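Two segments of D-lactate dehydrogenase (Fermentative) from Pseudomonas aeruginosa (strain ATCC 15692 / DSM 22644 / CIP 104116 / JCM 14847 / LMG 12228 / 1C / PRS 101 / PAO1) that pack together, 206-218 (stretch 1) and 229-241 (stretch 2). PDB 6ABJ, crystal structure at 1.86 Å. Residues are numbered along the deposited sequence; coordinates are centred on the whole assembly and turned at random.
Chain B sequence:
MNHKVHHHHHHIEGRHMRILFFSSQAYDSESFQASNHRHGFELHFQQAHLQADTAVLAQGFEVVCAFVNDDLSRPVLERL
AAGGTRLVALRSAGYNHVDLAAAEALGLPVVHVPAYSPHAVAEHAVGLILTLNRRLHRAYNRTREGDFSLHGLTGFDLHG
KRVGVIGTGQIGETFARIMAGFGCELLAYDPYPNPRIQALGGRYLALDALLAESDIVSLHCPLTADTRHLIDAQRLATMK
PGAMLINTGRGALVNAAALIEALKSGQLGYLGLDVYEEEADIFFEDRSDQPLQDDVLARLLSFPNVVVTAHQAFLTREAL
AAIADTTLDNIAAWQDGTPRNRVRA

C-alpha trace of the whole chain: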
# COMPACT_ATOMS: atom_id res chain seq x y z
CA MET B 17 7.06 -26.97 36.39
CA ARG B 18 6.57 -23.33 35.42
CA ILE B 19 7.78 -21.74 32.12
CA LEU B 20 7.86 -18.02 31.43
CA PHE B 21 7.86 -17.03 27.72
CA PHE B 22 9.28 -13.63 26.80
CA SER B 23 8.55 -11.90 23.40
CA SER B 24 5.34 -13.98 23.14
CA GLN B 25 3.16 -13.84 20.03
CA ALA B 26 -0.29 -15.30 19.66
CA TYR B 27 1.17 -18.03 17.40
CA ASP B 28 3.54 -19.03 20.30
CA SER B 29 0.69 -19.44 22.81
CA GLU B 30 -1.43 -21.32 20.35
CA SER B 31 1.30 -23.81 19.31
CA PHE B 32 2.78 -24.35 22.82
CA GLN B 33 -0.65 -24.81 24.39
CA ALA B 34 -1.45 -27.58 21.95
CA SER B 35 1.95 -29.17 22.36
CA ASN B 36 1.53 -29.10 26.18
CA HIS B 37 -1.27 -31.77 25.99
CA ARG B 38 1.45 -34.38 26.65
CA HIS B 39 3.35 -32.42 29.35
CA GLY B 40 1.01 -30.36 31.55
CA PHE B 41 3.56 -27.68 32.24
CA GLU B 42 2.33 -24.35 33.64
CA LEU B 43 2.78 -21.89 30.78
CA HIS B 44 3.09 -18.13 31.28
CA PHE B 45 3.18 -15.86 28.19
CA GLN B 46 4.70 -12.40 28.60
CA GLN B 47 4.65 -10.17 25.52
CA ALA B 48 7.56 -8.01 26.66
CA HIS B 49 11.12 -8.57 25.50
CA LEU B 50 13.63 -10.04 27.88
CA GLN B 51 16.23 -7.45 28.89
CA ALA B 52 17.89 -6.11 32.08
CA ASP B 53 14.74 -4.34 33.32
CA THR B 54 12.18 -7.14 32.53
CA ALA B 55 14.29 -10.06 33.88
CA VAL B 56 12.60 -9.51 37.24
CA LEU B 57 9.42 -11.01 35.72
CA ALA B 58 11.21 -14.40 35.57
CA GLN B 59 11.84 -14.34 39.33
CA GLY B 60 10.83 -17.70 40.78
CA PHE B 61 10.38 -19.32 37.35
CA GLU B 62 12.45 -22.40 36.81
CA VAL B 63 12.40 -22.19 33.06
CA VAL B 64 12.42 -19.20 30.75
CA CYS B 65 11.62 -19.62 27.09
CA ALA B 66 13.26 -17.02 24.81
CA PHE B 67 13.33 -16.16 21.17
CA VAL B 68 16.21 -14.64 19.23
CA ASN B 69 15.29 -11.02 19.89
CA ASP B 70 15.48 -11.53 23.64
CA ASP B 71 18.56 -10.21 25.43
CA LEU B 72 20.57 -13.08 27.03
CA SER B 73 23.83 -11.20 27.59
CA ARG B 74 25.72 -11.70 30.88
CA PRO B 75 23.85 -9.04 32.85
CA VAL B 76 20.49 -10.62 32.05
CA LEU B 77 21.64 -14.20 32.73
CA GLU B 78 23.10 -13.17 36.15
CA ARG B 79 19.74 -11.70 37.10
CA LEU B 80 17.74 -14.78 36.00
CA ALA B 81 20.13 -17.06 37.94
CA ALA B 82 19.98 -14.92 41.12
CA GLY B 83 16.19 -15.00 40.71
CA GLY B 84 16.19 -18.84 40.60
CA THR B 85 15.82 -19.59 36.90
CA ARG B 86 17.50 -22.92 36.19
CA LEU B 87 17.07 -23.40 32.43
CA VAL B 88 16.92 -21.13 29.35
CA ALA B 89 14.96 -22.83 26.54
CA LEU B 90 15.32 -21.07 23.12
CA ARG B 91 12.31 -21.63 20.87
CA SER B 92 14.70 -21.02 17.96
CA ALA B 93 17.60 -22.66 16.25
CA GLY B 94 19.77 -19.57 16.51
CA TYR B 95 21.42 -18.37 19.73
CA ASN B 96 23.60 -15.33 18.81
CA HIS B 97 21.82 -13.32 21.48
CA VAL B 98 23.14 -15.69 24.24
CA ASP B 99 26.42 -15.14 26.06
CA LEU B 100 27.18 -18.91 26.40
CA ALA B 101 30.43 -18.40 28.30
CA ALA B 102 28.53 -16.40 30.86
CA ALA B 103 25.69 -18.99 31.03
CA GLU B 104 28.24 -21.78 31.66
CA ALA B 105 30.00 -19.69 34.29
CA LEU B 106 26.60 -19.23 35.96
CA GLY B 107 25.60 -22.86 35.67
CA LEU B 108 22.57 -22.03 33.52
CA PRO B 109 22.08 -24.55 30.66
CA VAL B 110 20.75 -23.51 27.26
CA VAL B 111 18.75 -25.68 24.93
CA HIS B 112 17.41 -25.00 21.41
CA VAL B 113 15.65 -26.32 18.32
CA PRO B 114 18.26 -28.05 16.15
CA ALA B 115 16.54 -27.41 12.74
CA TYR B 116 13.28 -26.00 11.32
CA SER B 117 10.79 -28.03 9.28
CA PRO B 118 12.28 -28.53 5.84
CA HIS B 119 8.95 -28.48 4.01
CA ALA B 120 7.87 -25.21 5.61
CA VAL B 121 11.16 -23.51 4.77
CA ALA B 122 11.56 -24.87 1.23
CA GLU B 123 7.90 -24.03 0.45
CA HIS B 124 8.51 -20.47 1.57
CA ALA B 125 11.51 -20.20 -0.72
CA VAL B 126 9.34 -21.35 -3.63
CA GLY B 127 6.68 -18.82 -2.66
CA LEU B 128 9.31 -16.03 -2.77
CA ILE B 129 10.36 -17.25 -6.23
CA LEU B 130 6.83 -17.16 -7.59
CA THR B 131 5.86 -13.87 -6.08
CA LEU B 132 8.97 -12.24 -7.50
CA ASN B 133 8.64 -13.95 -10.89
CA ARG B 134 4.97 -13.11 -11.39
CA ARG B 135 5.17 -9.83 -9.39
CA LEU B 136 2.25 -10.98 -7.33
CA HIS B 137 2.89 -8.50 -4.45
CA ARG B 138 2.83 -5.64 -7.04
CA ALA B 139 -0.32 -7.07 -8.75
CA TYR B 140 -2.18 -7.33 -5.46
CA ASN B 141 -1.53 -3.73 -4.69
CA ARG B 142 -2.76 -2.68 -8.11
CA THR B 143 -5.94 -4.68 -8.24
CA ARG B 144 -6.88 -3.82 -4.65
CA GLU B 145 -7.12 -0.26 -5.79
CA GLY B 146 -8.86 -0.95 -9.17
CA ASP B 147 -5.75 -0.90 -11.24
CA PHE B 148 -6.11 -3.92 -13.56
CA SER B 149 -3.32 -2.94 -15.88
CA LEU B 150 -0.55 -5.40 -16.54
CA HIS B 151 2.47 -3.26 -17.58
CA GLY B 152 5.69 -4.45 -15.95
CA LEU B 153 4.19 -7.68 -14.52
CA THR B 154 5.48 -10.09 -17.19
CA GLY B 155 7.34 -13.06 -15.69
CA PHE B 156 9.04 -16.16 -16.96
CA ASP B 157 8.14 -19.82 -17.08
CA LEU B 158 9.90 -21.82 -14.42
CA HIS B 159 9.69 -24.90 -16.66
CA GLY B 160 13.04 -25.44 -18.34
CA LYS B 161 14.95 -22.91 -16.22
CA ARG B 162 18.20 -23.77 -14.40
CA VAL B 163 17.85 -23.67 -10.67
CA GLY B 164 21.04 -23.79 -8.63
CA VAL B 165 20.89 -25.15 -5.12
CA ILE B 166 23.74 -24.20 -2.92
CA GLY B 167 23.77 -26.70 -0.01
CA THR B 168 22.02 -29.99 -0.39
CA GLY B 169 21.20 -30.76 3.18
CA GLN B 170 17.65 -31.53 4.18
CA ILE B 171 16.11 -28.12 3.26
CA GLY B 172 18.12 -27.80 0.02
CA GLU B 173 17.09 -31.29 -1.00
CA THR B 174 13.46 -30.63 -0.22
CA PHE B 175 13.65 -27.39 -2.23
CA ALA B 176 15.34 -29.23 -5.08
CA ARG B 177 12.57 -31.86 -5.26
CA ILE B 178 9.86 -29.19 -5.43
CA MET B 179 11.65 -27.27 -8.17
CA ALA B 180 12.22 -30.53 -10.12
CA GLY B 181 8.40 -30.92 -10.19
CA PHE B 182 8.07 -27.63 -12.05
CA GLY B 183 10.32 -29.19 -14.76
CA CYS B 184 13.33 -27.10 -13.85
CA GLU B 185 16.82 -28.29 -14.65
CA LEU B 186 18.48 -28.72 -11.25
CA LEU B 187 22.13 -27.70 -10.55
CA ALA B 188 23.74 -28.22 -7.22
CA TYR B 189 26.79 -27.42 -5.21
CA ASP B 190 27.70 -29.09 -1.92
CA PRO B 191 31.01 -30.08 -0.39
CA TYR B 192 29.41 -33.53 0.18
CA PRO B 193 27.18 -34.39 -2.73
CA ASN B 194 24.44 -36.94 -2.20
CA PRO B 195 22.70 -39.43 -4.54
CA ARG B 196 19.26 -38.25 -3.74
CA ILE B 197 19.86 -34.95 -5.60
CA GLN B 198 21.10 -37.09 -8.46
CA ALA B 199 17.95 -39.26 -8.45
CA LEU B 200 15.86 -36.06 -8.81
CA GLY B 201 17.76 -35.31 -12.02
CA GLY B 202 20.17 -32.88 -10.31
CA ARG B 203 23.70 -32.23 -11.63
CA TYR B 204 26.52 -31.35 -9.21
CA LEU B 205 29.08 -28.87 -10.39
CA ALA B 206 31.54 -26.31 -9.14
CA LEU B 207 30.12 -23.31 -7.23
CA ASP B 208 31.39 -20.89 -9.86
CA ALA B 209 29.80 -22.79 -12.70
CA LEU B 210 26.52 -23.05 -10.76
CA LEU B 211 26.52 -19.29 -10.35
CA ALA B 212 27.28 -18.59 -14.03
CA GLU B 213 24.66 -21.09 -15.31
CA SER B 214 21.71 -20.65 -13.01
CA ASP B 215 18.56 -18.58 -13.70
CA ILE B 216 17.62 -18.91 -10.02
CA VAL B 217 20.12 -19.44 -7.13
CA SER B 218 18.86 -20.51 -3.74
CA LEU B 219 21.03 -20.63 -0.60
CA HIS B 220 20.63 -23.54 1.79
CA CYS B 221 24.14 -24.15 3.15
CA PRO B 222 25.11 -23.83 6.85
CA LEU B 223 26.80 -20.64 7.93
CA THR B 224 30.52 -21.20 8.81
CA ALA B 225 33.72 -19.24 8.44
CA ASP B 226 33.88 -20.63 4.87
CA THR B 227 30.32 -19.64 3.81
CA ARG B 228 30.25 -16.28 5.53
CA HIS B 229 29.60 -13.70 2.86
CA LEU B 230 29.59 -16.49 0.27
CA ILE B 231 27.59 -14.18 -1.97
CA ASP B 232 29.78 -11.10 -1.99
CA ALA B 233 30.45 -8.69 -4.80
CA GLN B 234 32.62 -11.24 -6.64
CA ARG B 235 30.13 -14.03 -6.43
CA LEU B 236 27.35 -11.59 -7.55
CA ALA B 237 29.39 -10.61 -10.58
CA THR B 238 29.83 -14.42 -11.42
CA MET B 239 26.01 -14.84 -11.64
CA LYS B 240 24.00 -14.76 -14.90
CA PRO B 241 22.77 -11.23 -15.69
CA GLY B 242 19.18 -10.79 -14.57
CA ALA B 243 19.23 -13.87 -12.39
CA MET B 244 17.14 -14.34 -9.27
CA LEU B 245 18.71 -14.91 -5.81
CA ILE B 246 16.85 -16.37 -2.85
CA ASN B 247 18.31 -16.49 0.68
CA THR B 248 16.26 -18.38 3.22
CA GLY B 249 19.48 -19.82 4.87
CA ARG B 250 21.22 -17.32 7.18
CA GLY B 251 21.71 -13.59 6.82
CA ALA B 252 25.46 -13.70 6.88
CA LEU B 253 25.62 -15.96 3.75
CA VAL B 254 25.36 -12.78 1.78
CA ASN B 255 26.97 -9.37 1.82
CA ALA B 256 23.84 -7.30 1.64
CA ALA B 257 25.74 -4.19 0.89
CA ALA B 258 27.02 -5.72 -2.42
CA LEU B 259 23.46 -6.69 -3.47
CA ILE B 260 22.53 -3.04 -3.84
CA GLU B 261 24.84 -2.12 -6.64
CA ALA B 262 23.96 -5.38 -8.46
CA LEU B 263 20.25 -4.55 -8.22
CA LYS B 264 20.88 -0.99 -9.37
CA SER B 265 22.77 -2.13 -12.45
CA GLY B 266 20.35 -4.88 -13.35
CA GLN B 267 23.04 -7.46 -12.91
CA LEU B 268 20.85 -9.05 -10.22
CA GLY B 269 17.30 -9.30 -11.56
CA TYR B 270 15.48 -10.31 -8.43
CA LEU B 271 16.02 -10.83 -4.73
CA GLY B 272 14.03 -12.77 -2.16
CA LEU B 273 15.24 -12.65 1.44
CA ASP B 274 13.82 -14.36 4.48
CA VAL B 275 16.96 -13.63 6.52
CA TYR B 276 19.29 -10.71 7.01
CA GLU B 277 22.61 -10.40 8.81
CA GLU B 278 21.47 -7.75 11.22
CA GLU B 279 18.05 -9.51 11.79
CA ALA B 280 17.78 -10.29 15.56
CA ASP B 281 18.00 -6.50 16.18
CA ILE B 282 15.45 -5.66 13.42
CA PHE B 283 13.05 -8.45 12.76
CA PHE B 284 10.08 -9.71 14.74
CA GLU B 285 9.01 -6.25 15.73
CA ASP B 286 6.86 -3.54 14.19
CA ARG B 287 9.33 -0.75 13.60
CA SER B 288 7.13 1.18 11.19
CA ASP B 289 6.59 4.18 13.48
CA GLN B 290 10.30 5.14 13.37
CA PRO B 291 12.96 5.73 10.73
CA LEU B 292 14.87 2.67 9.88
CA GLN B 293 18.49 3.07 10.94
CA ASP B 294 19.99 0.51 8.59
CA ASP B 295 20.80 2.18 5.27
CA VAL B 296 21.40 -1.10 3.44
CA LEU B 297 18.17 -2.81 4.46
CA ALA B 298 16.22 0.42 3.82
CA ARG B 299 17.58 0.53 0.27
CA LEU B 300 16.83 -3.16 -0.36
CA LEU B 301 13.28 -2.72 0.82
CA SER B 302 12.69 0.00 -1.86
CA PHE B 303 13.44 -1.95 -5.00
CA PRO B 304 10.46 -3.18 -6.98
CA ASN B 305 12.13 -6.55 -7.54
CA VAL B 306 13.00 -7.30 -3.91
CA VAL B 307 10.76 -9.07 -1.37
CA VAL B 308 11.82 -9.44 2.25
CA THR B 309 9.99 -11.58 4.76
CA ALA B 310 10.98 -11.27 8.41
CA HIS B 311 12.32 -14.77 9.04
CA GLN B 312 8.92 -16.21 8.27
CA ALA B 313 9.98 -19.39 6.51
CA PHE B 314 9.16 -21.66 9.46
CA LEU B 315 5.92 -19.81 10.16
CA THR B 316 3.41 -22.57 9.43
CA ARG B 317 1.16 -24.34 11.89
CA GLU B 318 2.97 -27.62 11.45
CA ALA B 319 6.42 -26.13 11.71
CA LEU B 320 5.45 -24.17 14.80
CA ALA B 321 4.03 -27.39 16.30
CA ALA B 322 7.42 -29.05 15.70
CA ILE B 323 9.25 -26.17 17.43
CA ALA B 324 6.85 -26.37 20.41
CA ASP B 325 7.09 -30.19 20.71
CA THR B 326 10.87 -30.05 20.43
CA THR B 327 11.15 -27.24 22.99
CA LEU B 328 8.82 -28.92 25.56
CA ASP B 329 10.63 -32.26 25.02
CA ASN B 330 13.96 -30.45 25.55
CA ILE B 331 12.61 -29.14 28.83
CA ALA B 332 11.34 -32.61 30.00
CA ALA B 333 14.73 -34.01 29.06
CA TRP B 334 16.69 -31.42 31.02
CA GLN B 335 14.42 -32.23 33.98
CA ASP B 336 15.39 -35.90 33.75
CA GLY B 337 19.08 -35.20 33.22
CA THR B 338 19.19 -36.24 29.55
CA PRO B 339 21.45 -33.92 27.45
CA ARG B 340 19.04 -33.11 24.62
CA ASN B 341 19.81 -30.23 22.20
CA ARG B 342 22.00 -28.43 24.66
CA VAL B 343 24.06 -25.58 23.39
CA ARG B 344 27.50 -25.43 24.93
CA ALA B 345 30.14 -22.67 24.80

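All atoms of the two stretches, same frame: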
# COMPACT_ATOMS: atom_id res chain seq x y z
N ALA B 206 30.85 -27.31 -9.92
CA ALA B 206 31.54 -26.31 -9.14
C ALA B 206 30.66 -25.07 -8.84
O ALA B 206 29.82 -24.69 -9.63
CB ALA B 206 32.79 -25.88 -9.88
N LEU B 207 30.90 -24.45 -7.68
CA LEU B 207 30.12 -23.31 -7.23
C LEU B 207 30.12 -22.26 -8.36
O LEU B 207 29.06 -21.66 -8.63
CB LEU B 207 30.70 -22.71 -5.96
CG LEU B 207 30.13 -21.45 -5.39
CD1 LEU B 207 28.62 -21.56 -5.16
CD2 LEU B 207 30.82 -21.06 -4.11
N ASP B 208 31.28 -21.99 -8.92
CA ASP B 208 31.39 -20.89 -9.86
C ASP B 208 30.61 -21.14 -11.15
O ASP B 208 29.94 -20.25 -11.64
CB ASP B 208 32.84 -20.52 -10.10
CG ASP B 208 33.43 -19.70 -8.96
OD1 ASP B 208 32.71 -19.04 -8.16
OD2 ASP B 208 34.65 -19.66 -8.87
N ALA B 209 30.55 -22.41 -11.54
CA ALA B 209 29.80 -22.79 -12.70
C ALA B 209 28.29 -22.78 -12.41
O ALA B 209 27.51 -22.31 -13.24
CB ALA B 209 30.23 -24.15 -13.13
N LEU B 210 27.90 -23.22 -11.20
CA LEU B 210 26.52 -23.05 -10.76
C LEU B 210 26.06 -21.60 -10.87
O LEU B 210 24.98 -21.31 -11.41
CB LEU B 210 26.33 -23.57 -9.35
CG LEU B 210 24.90 -23.55 -8.82
CD1 LEU B 210 24.75 -24.70 -7.79
CD2 LEU B 210 24.62 -22.24 -8.17
N LEU B 211 26.87 -20.68 -10.38
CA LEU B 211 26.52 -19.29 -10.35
C LEU B 211 26.41 -18.74 -11.79
O LEU B 211 25.44 -18.00 -12.14
CB LEU B 211 27.49 -18.55 -9.50
CG LEU B 211 27.42 -18.77 -7.96
CD1 LEU B 211 28.56 -18.07 -7.26
CD2 LEU B 211 26.14 -18.31 -7.35
N ALA B 212 27.35 -19.10 -12.62
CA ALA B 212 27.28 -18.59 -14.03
C ALA B 212 26.10 -19.21 -14.84
O ALA B 212 25.57 -18.56 -15.72
CB ALA B 212 28.57 -18.88 -14.72
N GLU B 213 25.61 -20.40 -14.49
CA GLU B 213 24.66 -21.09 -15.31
C GLU B 213 23.23 -20.93 -14.86
O GLU B 213 22.32 -21.17 -15.64
CB GLU B 213 24.99 -22.59 -15.37
CG GLU B 213 26.31 -22.91 -16.14
CD GLU B 213 26.76 -24.34 -16.18
OE1 GLU B 213 25.90 -25.18 -16.12
OE2 GLU B 213 28.00 -24.60 -16.37
N SER B 214 23.01 -20.56 -13.60
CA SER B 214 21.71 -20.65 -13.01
C SER B 214 20.82 -19.40 -13.32
O SER B 214 21.29 -18.29 -13.22
CB SER B 214 21.87 -20.78 -11.51
OG SER B 214 22.41 -22.02 -11.15
N ASP B 215 19.55 -19.62 -13.61
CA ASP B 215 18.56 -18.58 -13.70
C ASP B 215 18.07 -18.19 -12.31
O ASP B 215 17.72 -17.02 -12.02
CB ASP B 215 17.40 -19.08 -14.57
CG ASP B 215 17.83 -19.42 -15.96
OD1 ASP B 215 18.38 -18.58 -16.65
OD2 ASP B 215 17.67 -20.58 -16.35
N ILE B 216 18.08 -19.14 -11.41
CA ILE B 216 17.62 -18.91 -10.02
C ILE B 216 18.65 -19.59 -9.11
O ILE B 216 18.98 -20.72 -9.38
CB ILE B 216 16.24 -19.53 -9.73
CG1 ILE B 216 15.16 -18.89 -10.60
CG2 ILE B 216 15.87 -19.37 -8.26
CD1 ILE B 216 13.83 -19.65 -10.57
N VAL B 217 19.15 -18.89 -8.10
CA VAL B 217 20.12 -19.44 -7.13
C VAL B 217 19.48 -19.41 -5.78
O VAL B 217 18.93 -18.39 -5.41
CB VAL B 217 21.38 -18.61 -7.13
CG1 VAL B 217 22.32 -19.08 -6.04
CG2 VAL B 217 22.06 -18.61 -8.47
N SER B 218 19.50 -20.53 -5.01
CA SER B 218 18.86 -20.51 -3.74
C SER B 218 19.88 -21.03 -2.71
O SER B 218 20.47 -22.05 -2.95
CB SER B 218 17.60 -21.36 -3.70
OG SER B 218 16.89 -21.17 -2.50
N HIS B 229 29.55 -14.56 4.04
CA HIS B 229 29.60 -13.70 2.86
C HIS B 229 29.93 -14.47 1.60
O HIS B 229 30.56 -13.97 0.69
CB HIS B 229 30.49 -12.50 3.08
CG HIS B 229 29.89 -11.52 4.04
ND1 HIS B 229 30.39 -10.26 4.24
CD2 HIS B 229 28.77 -11.60 4.80
CE1 HIS B 229 29.62 -9.61 5.10
NE2 HIS B 229 28.65 -10.42 5.47
N LEU B 230 29.40 -15.69 1.51
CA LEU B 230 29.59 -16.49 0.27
C LEU B 230 29.17 -15.68 -0.95
O LEU B 230 29.90 -15.59 -1.93
CB LEU B 230 28.79 -17.77 0.32
CG LEU B 230 29.05 -18.76 -0.80
CD1 LEU B 230 30.41 -19.39 -0.56
CD2 LEU B 230 27.99 -19.83 -0.79
N ILE B 231 27.98 -15.07 -0.88
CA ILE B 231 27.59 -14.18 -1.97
C ILE B 231 28.04 -12.75 -1.66
O ILE B 231 27.41 -12.06 -0.88
CB ILE B 231 26.07 -14.19 -2.22
CG1 ILE B 231 25.51 -15.61 -2.38
CG2 ILE B 231 25.75 -13.34 -3.43
CD1 ILE B 231 26.10 -16.42 -3.50
N ASP B 232 29.15 -12.37 -2.24
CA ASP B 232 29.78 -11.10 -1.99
C ASP B 232 29.82 -10.49 -3.35
O ASP B 232 29.28 -11.06 -4.27
CB ASP B 232 31.19 -11.29 -1.37
CG ASP B 232 32.13 -12.16 -2.22
OD1 ASP B 232 31.83 -12.43 -3.41
OD2 ASP B 232 33.21 -12.57 -1.68
N ALA B 233 30.48 -9.37 -3.51
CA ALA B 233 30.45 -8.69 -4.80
C ALA B 233 31.01 -9.50 -5.99
O ALA B 233 30.60 -9.31 -7.16
CB ALA B 233 31.19 -7.37 -4.68
N GLN B 234 31.96 -10.37 -5.67
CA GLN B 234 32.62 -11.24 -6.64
C GLN B 234 31.66 -12.32 -7.07
O GLN B 234 31.45 -12.54 -8.21
CB GLN B 234 33.88 -11.87 -6.01
CG GLN B 234 34.32 -13.24 -6.54
CD GLN B 234 34.97 -14.14 -5.49
OE1 GLN B 234 35.39 -13.68 -4.45
NE2 GLN B 234 35.07 -15.43 -5.77
N ARG B 235 31.09 -13.00 -6.11
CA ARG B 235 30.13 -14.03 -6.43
C ARG B 235 28.94 -13.43 -7.19
O ARG B 235 28.44 -14.04 -8.14
CB ARG B 235 29.64 -14.73 -5.16
CG ARG B 235 30.39 -16.01 -4.87
CD ARG B 235 31.86 -15.71 -4.62
NE ARG B 235 32.41 -16.58 -3.59
CZ ARG B 235 32.96 -17.76 -3.82
NH1 ARG B 235 33.06 -18.22 -5.06
NH2 ARG B 235 33.43 -18.48 -2.81
N LEU B 236 28.47 -12.23 -6.81
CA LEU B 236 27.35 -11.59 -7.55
C LEU B 236 27.74 -11.33 -8.99
O LEU B 236 26.91 -11.47 -9.91
CB LEU B 236 26.89 -10.25 -6.94
CG LEU B 236 26.17 -10.43 -5.64
CD1 LEU B 236 26.08 -9.11 -4.94
CD2 LEU B 236 24.80 -11.07 -5.87
N ALA B 237 28.97 -10.86 -9.21
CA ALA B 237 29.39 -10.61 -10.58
C ALA B 237 29.61 -11.92 -11.40
O ALA B 237 29.62 -11.88 -12.61
CB ALA B 237 30.65 -9.74 -10.58
N THR B 238 29.73 -13.08 -10.74
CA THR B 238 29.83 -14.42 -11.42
C THR B 238 28.42 -14.83 -11.99
O THR B 238 28.27 -15.40 -13.10
CB THR B 238 30.39 -15.44 -10.37
OG1 THR B 238 31.62 -14.93 -9.80
CG2 THR B 238 30.62 -16.84 -10.95
N MET B 239 27.39 -14.42 -11.26
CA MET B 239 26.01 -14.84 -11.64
C MET B 239 25.61 -14.42 -13.05
O MET B 239 26.13 -13.52 -13.60
CB MET B 239 25.02 -14.34 -10.63
CG MET B 239 25.22 -15.02 -9.32
SD MET B 239 24.22 -14.56 -7.95
CE MET B 239 22.59 -14.79 -8.69
N LYS B 240 24.61 -15.10 -13.62
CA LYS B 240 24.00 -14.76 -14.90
C LYS B 240 23.22 -13.43 -14.80
O LYS B 240 22.45 -13.22 -13.86
CB LYS B 240 23.04 -15.87 -15.29
CG LYS B 240 22.29 -15.75 -16.60
CD LYS B 240 21.67 -17.10 -16.88
CE LYS B 240 21.19 -17.28 -18.30
NZ LYS B 240 20.40 -18.55 -18.32
N PRO B 241 23.43 -12.52 -15.76
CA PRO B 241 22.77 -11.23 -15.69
C PRO B 241 21.29 -11.36 -15.66
O PRO B 241 20.72 -12.12 -16.42
CB PRO B 241 23.20 -10.55 -16.97
CG PRO B 241 24.63 -11.10 -17.21
CD PRO B 241 24.53 -12.54 -16.76
O HOH W 1 32.76 -16.65 -7.59
O HOH W 2 23.11 -16.77 -11.89

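Two short helices, 207-213 and 233-238, meet with their axes 54° apart and 9.0 Å at closest approach. The stretches come nearest near the C-terminal ends of their helices, where the CA atoms of Ala 212 and Met 239 lie 4.6 Å apart. The CA-to-CB bond of Ala 212 points away overall, though CB still touches stretch 2; its CA lies 3.5 Å from Thr 238 O in a CA-H...O contact. A second such contact joins Met 239 CA to Leu 211 O at 3.2 Å. Because the carbonyls at the end of a helix lack partners further along it, Leu 211 O is free to bond outward; it accepts a weak hydrogen bond from Lys 240 N (3.4 Å) and a shorter one donated by water 2, whose O lies 2.6 Å from Leu 211 O. That water also donates to Ser 214 O and accepts from Lys 240 N, bridging the two stretches just beyond their helices.

Leu 211 is the apolar centre of the contact. Its m, t rotamer extends the side chain so that CD1 lies 3.6 Å from Arg 235 CG, while CD2 reaches Met 239 CG at 3.9 Å and Ile 231 CD1 at 4.3 Å. Met 239, with chi1 m and chi2 t, is unbranched at CB and flexible; its chi3 of 55° (p) places CE 3.9 Å from Val 217 CG2, linking the helix end to the strand. At the other end, Leu 207 (t, p) points toward stretch 2 and sets CD2 3.9 Å from Leu 230 CD1.

Arg 235 combines both kinds of chemistry. Its chi1 of -96° and chi3 of 143° lie between wells, and the bent chain carries its methylenes past Leu 211 and its guanidinium to Asp 208. Leu 207 CD2 covers one face of that group, 3.7 Å from Arg 235 NH1, leaving the edge for a salt bridge between Asp 208 OD1 and Arg 235 NH1 (3.2 Å). Asp 208 starts sideways, and with chi1 m its end comes nearer stretch 2. Water 1 donates to Asp 208 OD1 and Thr 238 OG1 and accepts from Arg 235 NH1 and Gln 234 NE2.

Thr 238, chi1 m, serves two environments: OG1 donates to Gln 234 O within its own helix (2.9 Å), while CG2 packs 3.9 Å from Leu 211 CB. Asp 232, chi1 p, caps that helix, its OD1 accepting from Arg 235 N at 2.9 Å.

Lys 240 is all t, a fully extended chain that spans past the end of the first helix to bring NZ within 2.6 Å of Asp 215 OD1, a short salt bridge; Asp 215 starts away, but with chi1 m its end comes nearer.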